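Local structure of mobilization protein A (Pseudomonas aeruginosa, 2NS6) at residues 92-95 with 96-99; 170-173 with 174-178. The protein nicks one DNA strand at the plasmid transfer origin and locally unwinds the DNA, as part of the relaxosome that readies the plasmid for conjugative transfer. All coordinates share one frame; numbering follows the deposited sequence.

Contact 1: residues 92-95 with 96-99; sequences SEFA and QHLT. With MN (manganese (II) ion), chain D.
The carbonyl oxygen of Ala95 is gripped twice by Thr99, in the last turn of helix 84-99. Thr99 N reaches Ala95 O at 3.0 Å in the carbonyl plane, while Thr99 OG1 stands 2.9 Å from Ala95 O and donates to it from above that plane, 46° out of it. Rotation of Thr99 to chi1 70° sets OG1 between its own N and carbonyl carbon, which points it back at the carbonyl of the previous turn; a short beta-branched side chain with a hydroxyl suits this place. Leu98 N adds a weak third bond to the same oxygen, but donates more fully to Phe94 O. Further up, Gln96 N closes the regular turn to Ser92 O at 3.0 Å.

The apolar side of the helix is carried by Phe94 and Leu98. Leu98 CG lies 4.2 Å above one face of the Phe94 ring, offset toward the rim, and Leu98 CD1 comes within 3.7 Å of Phe94 CE2. The ring continues into a buried cluster with Phe76, whose ring it meets edge-to-face.

His97, its CG anti to the backbone N (chi1 -177°), lays its imidazole against the ring of His175 on helix 164-181, and His97 ND1 binds a manganese ion at 2.5 Å. Gln96, folded at chi2, sends its amide to a second manganese shared with His45. Two neighbouring residues thus offer an imidazole nitrogen and a side-chain amide to two different manganese ions, at sites distinct from the cluster of His111, His119 and His121.

Contact 2: residues 170-173 with 174-178; sequences EAWA and DHANR
Trp172 and Ala176 meet through backbone and side chain alike, one turn apart on helix 164-181. Of the main-chain bonds, Ala176 N to Trp172 O is short, at 2.8 Å. Asn177 N holds Ala173 O at the same 2.8 Å, and Asp174 N holds Glu170 O at 3.0 Å; each bond joins a residue to the one four places before it, the pairing of regular alpha helix.

The apolar contact is a methyl over an aromatic face. Ala176 CB sits 4.3 Å above the indole plane, toward the rim and nearest to CZ2. The indole gets there because Trp172 CG is anti to its backbone N (chi1 173°), which swings the ring along the helix toward the next turn; the methyl of Ala176 is small enough to lie against the ring face without pushing it aside.

Polar side chains behave differently on the two sides. On the exposed side, Asn177 folds back over the preceding turn, bringing OD1 to 3.1 Å from Ala173 O; two acceptors meet here, so the approach gives no bond and is, if anything, mildly unfavourable. On the inner side, ND1 of His175 probably hydrogen-bonds Glu93 OE1 of helix 84-99.

Around the pair, Trp172 packs on Phe76 of strand 71-77 and on Leu90 of helix 84-99, while the loop residue Tyr3 touches both Trp172 and Ala176; this part of helix 164-181 therefore lies against helix 84-99 and reaches strand 71-77, next to the edge strand 5-10 of the antiparallel sheet.

How the contacts relate
Contacts 1 and 2 belong to two helices packed side by side, and the centres of the two contacts lie about 12 Å apart. Glu93 of contact 1 joins them: its OE1 lies 2.5 Å from Arg178 NH1 in a salt bridge and also takes the bond from His175 ND1, so one carboxylate oxygen holds two groups of contact 2. Phe94 CE1 packs 3.4 Å from Trp172 N. Where His97 ND1 and His175 NE2 approach to 3.6 Å, the manganese bound by His97 sits about 3 Å from the His175 side chain. The metal-binding His119 lies closer to contact 2, its side chain about 8 Å from that of Trp172, than the roughly 11 Å to Phe94 of contact 1.

Contact 1: residues 92-95 with 96-99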
ATOM      1  N   SER A  92      -1.814  -6.492  -7.835  1.00 16.57           N
ATOM      2  CA  SER A  92      -0.853  -7.172  -6.967  1.00 17.29           C
ATOM      3  C   SER A  92       0.528  -6.983  -7.564  1.00 16.86           C
ATOM      4  O   SER A  92       1.487  -6.632  -6.871  1.00 17.04           O
ATOM      5  CB  SER A  92      -1.144  -8.671  -6.898  1.00 17.85           C
ATOM      6  OG  SER A  92      -2.479  -8.922  -6.509  1.00 20.07           O
ATOM      7  N   GLU A  93       0.614  -7.230  -8.865  1.00 17.46           N
ATOM      8  CA  GLU A  93       1.867  -7.102  -9.587  1.00 17.91           C
ATOM      9  C   GLU A  93       2.461  -5.711  -9.407  1.00 16.78           C
ATOM     10  O   GLU A  93       3.650  -5.573  -9.112  1.00 16.28           O
ATOM     11  CB  GLU A  93       1.640  -7.385 -11.075  1.00 22.56           C
ATOM     12  CG  GLU A  93       2.913  -7.447 -11.908  1.00 25.85           C
ATOM     13  CD  GLU A  93       2.623  -7.381 -13.402  1.00 28.33           C
ATOM     14  OE1 GLU A  93       2.079  -6.349 -13.851  1.00 31.82           O
ATOM     15  OE2 GLU A  93       2.936  -8.349 -14.119  1.00 28.70           O
ATOM     16  N   PHE A  94       1.642  -4.675  -9.570  1.00 14.13           N
ATOM     17  CA  PHE A  94       2.160  -3.322  -9.431  1.00 13.36           C
ATOM     18  C   PHE A  94       2.536  -3.007  -7.969  1.00 14.28           C
ATOM     19  O   PHE A  94       3.502  -2.292  -7.718  1.00 16.04           O
ATOM     20  CB  PHE A  94       1.149  -2.305  -9.986  1.00 13.77           C
ATOM     21  CG  PHE A  94       1.672  -0.889 -10.055  1.00 14.17           C
ATOM     22  CD1 PHE A  94       2.802  -0.567 -10.813  1.00 16.46           C
ATOM     23  CD2 PHE A  94       1.031   0.124  -9.358  1.00 15.24           C
ATOM     24  CE1 PHE A  94       3.272   0.751 -10.871  1.00 15.91           C
ATOM     25  CE2 PHE A  94       1.493   1.440  -9.410  1.00 17.19           C
ATOM     26  CZ  PHE A  94       2.616   1.752 -10.165  1.00 14.37           C
ATOM     27  N   ALA A  95       1.793  -3.551  -7.006  1.00 14.04           N
ATOM     28  CA  ALA A  95       2.118  -3.313  -5.602  1.00 12.99           C
ATOM     29  C   ALA A  95       3.519  -3.856  -5.299  1.00 14.28           C
ATOM     30  O   ALA A  95       4.320  -3.216  -4.610  1.00 13.22           O
ATOM     31  CB  ALA A  95       1.090  -3.983  -4.699  1.00 10.88           C
ATOM     32  N   GLN A  96       3.801  -5.049  -5.809  1.00 14.18           N
ATOM     33  CA  GLN A  96       5.102  -5.673  -5.613  1.00 15.58           C
ATOM     34  C   GLN A  96       6.171  -4.795  -6.242  1.00 16.09           C
ATOM     35  O   GLN A  96       7.252  -4.619  -5.687  1.00 17.04           O
ATOM     36  CB  GLN A  96       5.137  -7.055  -6.276  1.00 16.54           C
ATOM     37  CG  GLN A  96       4.452  -8.117  -5.468  1.00 19.09           C
ATOM     38  CD  GLN A  96       4.929  -8.093  -4.028  1.00 21.83           C
ATOM     39  OE1 GLN A  96       6.140  -8.166  -3.757  1.00 20.86           O
ATOM     40  NE2 GLN A  96       3.993  -7.967  -3.101  1.00 16.68           N
ATOM     41  N   HIS A  97       5.863  -4.251  -7.411  1.00 14.62           N
ATOM     42  CA  HIS A  97       6.804  -3.402  -8.106  1.00 15.84           C
ATOM     43  C   HIS A  97       7.269  -2.244  -7.234  1.00 16.09           C
ATOM     44  O   HIS A  97       8.433  -1.880  -7.262  1.00 17.40           O
ATOM     45  CB  HIS A  97       6.189  -2.847  -9.387  1.00 15.77           C
ATOM     46  CG  HIS A  97       7.138  -2.005 -10.185  1.00 17.15           C
ATOM     47  ND1 HIS A  97       8.140  -2.547 -10.960  1.00 17.89           N
ATOM     48  CD2 HIS A  97       7.280  -0.663 -10.269  1.00 17.18           C
ATOM     49  CE1 HIS A  97       8.862  -1.574 -11.485  1.00 19.37           C
ATOM     50  NE2 HIS A  97       8.362  -0.421 -11.079  1.00 21.85           N
ATOM     51  N   LEU A  98       6.359  -1.672  -6.454  1.00 16.35           N
ATOM     52  CA  LEU A  98       6.699  -0.543  -5.600  1.00 14.83           C
ATOM     53  C   LEU A  98       7.202  -0.890  -4.188  1.00 14.39           C
ATOM     54  O   LEU A  98       7.882  -0.080  -3.567  1.00 18.09           O
ATOM     55  CB  LEU A  98       5.481   0.389  -5.483  1.00 15.35           C
ATOM     56  CG  LEU A  98       4.923   1.019  -6.772  1.00 16.96           C
ATOM     57  CD1 LEU A  98       3.695   1.882  -6.456  1.00 16.28           C
ATOM     58  CD2 LEU A  98       5.998   1.868  -7.429  1.00 17.82           C
ATOM     59  N   THR A  99       6.902  -2.091  -3.697  1.00 10.93           N
ATOM     60  CA  THR A  99       7.261  -2.491  -2.329  1.00 10.07           C
ATOM     61  C   THR A  99       8.083  -3.777  -2.205  1.00 12.15           C
ATOM     62  O   THR A  99       8.523  -4.138  -1.106  1.00 10.01           O
ATOM     63  CB  THR A  99       5.999  -2.761  -1.528  1.00 10.58           C
ATOM     64  OG1 THR A  99       5.390  -3.954  -2.032  1.00 11.81           O
ATOM     65  CG2 THR A  99       5.005  -1.598  -1.671  1.00 11.92           C
TER
HETATM   66 MN    MN D1003       7.767  -4.756 -11.978  1.00 69.74          MN

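Contact 2: residues 170-173 with 174-178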
ATOM      1  N   GLU A 170       4.909   6.108 -15.160  1.00 25.85           N
ATOM      2  CA  GLU A 170       5.444   5.409 -16.323  1.00 26.47           C
ATOM      3  C   GLU A 170       5.470   3.914 -16.035  1.00 26.81           C
ATOM      4  O   GLU A 170       5.248   3.091 -16.925  1.00 27.24           O
ATOM      5  CB  GLU A 170       6.861   5.883 -16.637  1.00 29.75           C
ATOM      6  CG  GLU A 170       7.444   5.232 -17.884  1.00 35.19           C
ATOM      7  CD  GLU A 170       8.888   5.614 -18.130  1.00 37.65           C
ATOM      8  OE1 GLU A 170       9.433   5.213 -19.181  1.00 39.44           O
ATOM      9  OE2 GLU A 170       9.480   6.310 -17.275  1.00 40.93           O
ATOM     10  N   ALA A 171       5.752   3.565 -14.784  1.00 26.93           N
ATOM     11  CA  ALA A 171       5.796   2.166 -14.379  1.00 25.96           C
ATOM     12  C   ALA A 171       4.389   1.579 -14.440  1.00 24.12           C
ATOM     13  O   ALA A 171       4.188   0.481 -14.963  1.00 24.18           O
ATOM     14  CB  ALA A 171       6.369   2.045 -12.973  1.00 27.42           C
ATOM     15  N   TRP A 172       3.411   2.312 -13.917  1.00 23.60           N
ATOM     16  CA  TRP A 172       2.029   1.843 -13.935  1.00 22.77           C
ATOM     17  C   TRP A 172       1.580   1.627 -15.377  1.00 24.06           C
ATOM     18  O   TRP A 172       0.961   0.607 -15.696  1.00 24.01           O
ATOM     19  CB  TRP A 172       1.105   2.854 -13.244  1.00 21.30           C
ATOM     20  CG  TRP A 172      -0.371   2.534 -13.369  1.00 19.72           C
ATOM     21  CD1 TRP A 172      -1.349   3.376 -13.806  1.00 21.18           C
ATOM     22  CD2 TRP A 172      -1.022   1.284 -13.084  1.00 19.57           C
ATOM     23  NE1 TRP A 172      -2.565   2.735 -13.819  1.00 20.69           N
ATOM     24  CE2 TRP A 172      -2.395   1.449 -13.383  1.00 19.58           C
ATOM     25  CE3 TRP A 172      -0.578   0.043 -12.611  1.00 19.11           C
ATOM     26  CZ2 TRP A 172      -3.334   0.420 -13.222  1.00 20.57           C
ATOM     27  CZ3 TRP A 172      -1.513  -0.987 -12.451  1.00 21.15           C
ATOM     28  CH2 TRP A 172      -2.877  -0.788 -12.758  1.00 20.17           C
ATOM     29  N   ALA A 173       1.907   2.584 -16.245  1.00 23.72           N
ATOM     30  CA  ALA A 173       1.540   2.505 -17.662  1.00 24.28           C
ATOM     31  C   ALA A 173       2.084   1.226 -18.297  1.00 24.02           C
ATOM     32  O   ALA A 173       1.347   0.477 -18.935  1.00 24.36           O
ATOM     33  CB  ALA A 173       2.077   3.724 -18.404  1.00 25.09           C
ATOM     34  N   ASP A 174       3.381   0.997 -18.118  1.00 23.43           N
ATOM     35  CA  ASP A 174       4.070  -0.179 -18.643  1.00 22.99           C
ATOM     36  C   ASP A 174       3.392  -1.454 -18.136  1.00 23.26           C
ATOM     37  O   ASP A 174       3.306  -2.453 -18.853  1.00 21.82           O
ATOM     38  CB  ASP A 174       5.545  -0.125 -18.207  1.00 24.89           C
ATOM     39  CG  ASP A 174       6.329  -1.395 -18.549  1.00 27.93           C
ATOM     40  OD1 ASP A 174       6.395  -1.774 -19.739  1.00 28.16           O
ATOM     41  OD2 ASP A 174       6.897  -2.004 -17.611  1.00 26.21           O
ATOM     42  N   HIS A 175       2.894  -1.409 -16.902  1.00 21.46           N
ATOM     43  CA  HIS A 175       2.224  -2.557 -16.301  1.00 21.21           C
ATOM     44  C   HIS A 175       0.828  -2.757 -16.881  1.00 21.09           C
ATOM     45  O   HIS A 175       0.497  -3.848 -17.347  1.00 20.57           O
ATOM     46  CB  HIS A 175       2.156  -2.381 -14.776  1.00 22.04           C
ATOM     47  CG  HIS A 175       3.408  -2.798 -14.070  1.00 20.56           C
ATOM     48  ND1 HIS A 175       3.571  -4.056 -13.530  1.00 23.14           N
ATOM     49  CD2 HIS A 175       4.583  -2.150 -13.879  1.00 19.29           C
ATOM     50  CE1 HIS A 175       4.793  -4.167 -13.037  1.00 20.04           C
ATOM     51  NE2 HIS A 175       5.426  -3.025 -13.236  1.00 22.56           N
ATOM     52  N   ALA A 176       0.008  -1.712 -16.857  1.00 20.68           N
ATOM     53  CA  ALA A 176      -1.341  -1.814 -17.408  1.00 22.98           C
ATOM     54  C   ALA A 176      -1.269  -2.213 -18.888  1.00 22.71           C
ATOM     55  O   ALA A 176      -1.943  -3.145 -19.310  1.00 23.69           O
ATOM     56  CB  ALA A 176      -2.080  -0.484 -17.252  1.00 22.47           C
ATOM     57  N   ASN A 177      -0.442  -1.518 -19.663  1.00 22.88           N
ATOM     58  CA  ASN A 177      -0.299  -1.816 -21.083  1.00 24.43           C
ATOM     59  C   ASN A 177       0.072  -3.279 -21.310  1.00 25.25           C
ATOM     60  O   ASN A 177      -0.585  -3.988 -22.076  1.00 25.24           O
ATOM     61  CB  ASN A 177       0.761  -0.906 -21.706  1.00 25.35           C
ATOM     62  CG  ASN A 177       0.315   0.544 -21.772  1.00 27.36           C
ATOM     63  OD1 ASN A 177       1.130   1.457 -21.892  1.00 27.68           O
ATOM     64  ND2 ASN A 177      -0.994   0.758 -21.699  1.00 28.72           N
ATOM     65  N   ARG A 178       1.123  -3.731 -20.636  1.00 25.76           N
ATOM     66  CA  ARG A 178       1.562  -5.115 -20.767  1.00 26.82           C
ATOM     67  C   ARG A 178       0.398  -6.072 -20.499  1.00 26.33           C
ATOM     68  O   ARG A 178       0.157  -6.997 -21.273  1.00 25.76           O
ATOM     69  CB  ARG A 178       2.702  -5.399 -19.781  1.00 29.45           C
ATOM     70  CG  ARG A 178       3.285  -6.794 -19.903  1.00 33.52           C
ATOM     71  CD  ARG A 178       3.671  -7.375 -18.545  1.00 37.58           C
ATOM     72  NE  ARG A 178       2.509  -7.542 -17.671  1.00 39.35           N
ATOM     73  CZ  ARG A 178       2.055  -6.615 -16.829  1.00 37.34           C
ATOM     74  NH1 ARG A 178       0.987  -6.857 -16.082  1.00 34.92           N
ATOM     75  NH2 ARG A 178       2.681  -5.454 -16.718  1.00 37.98           N
TER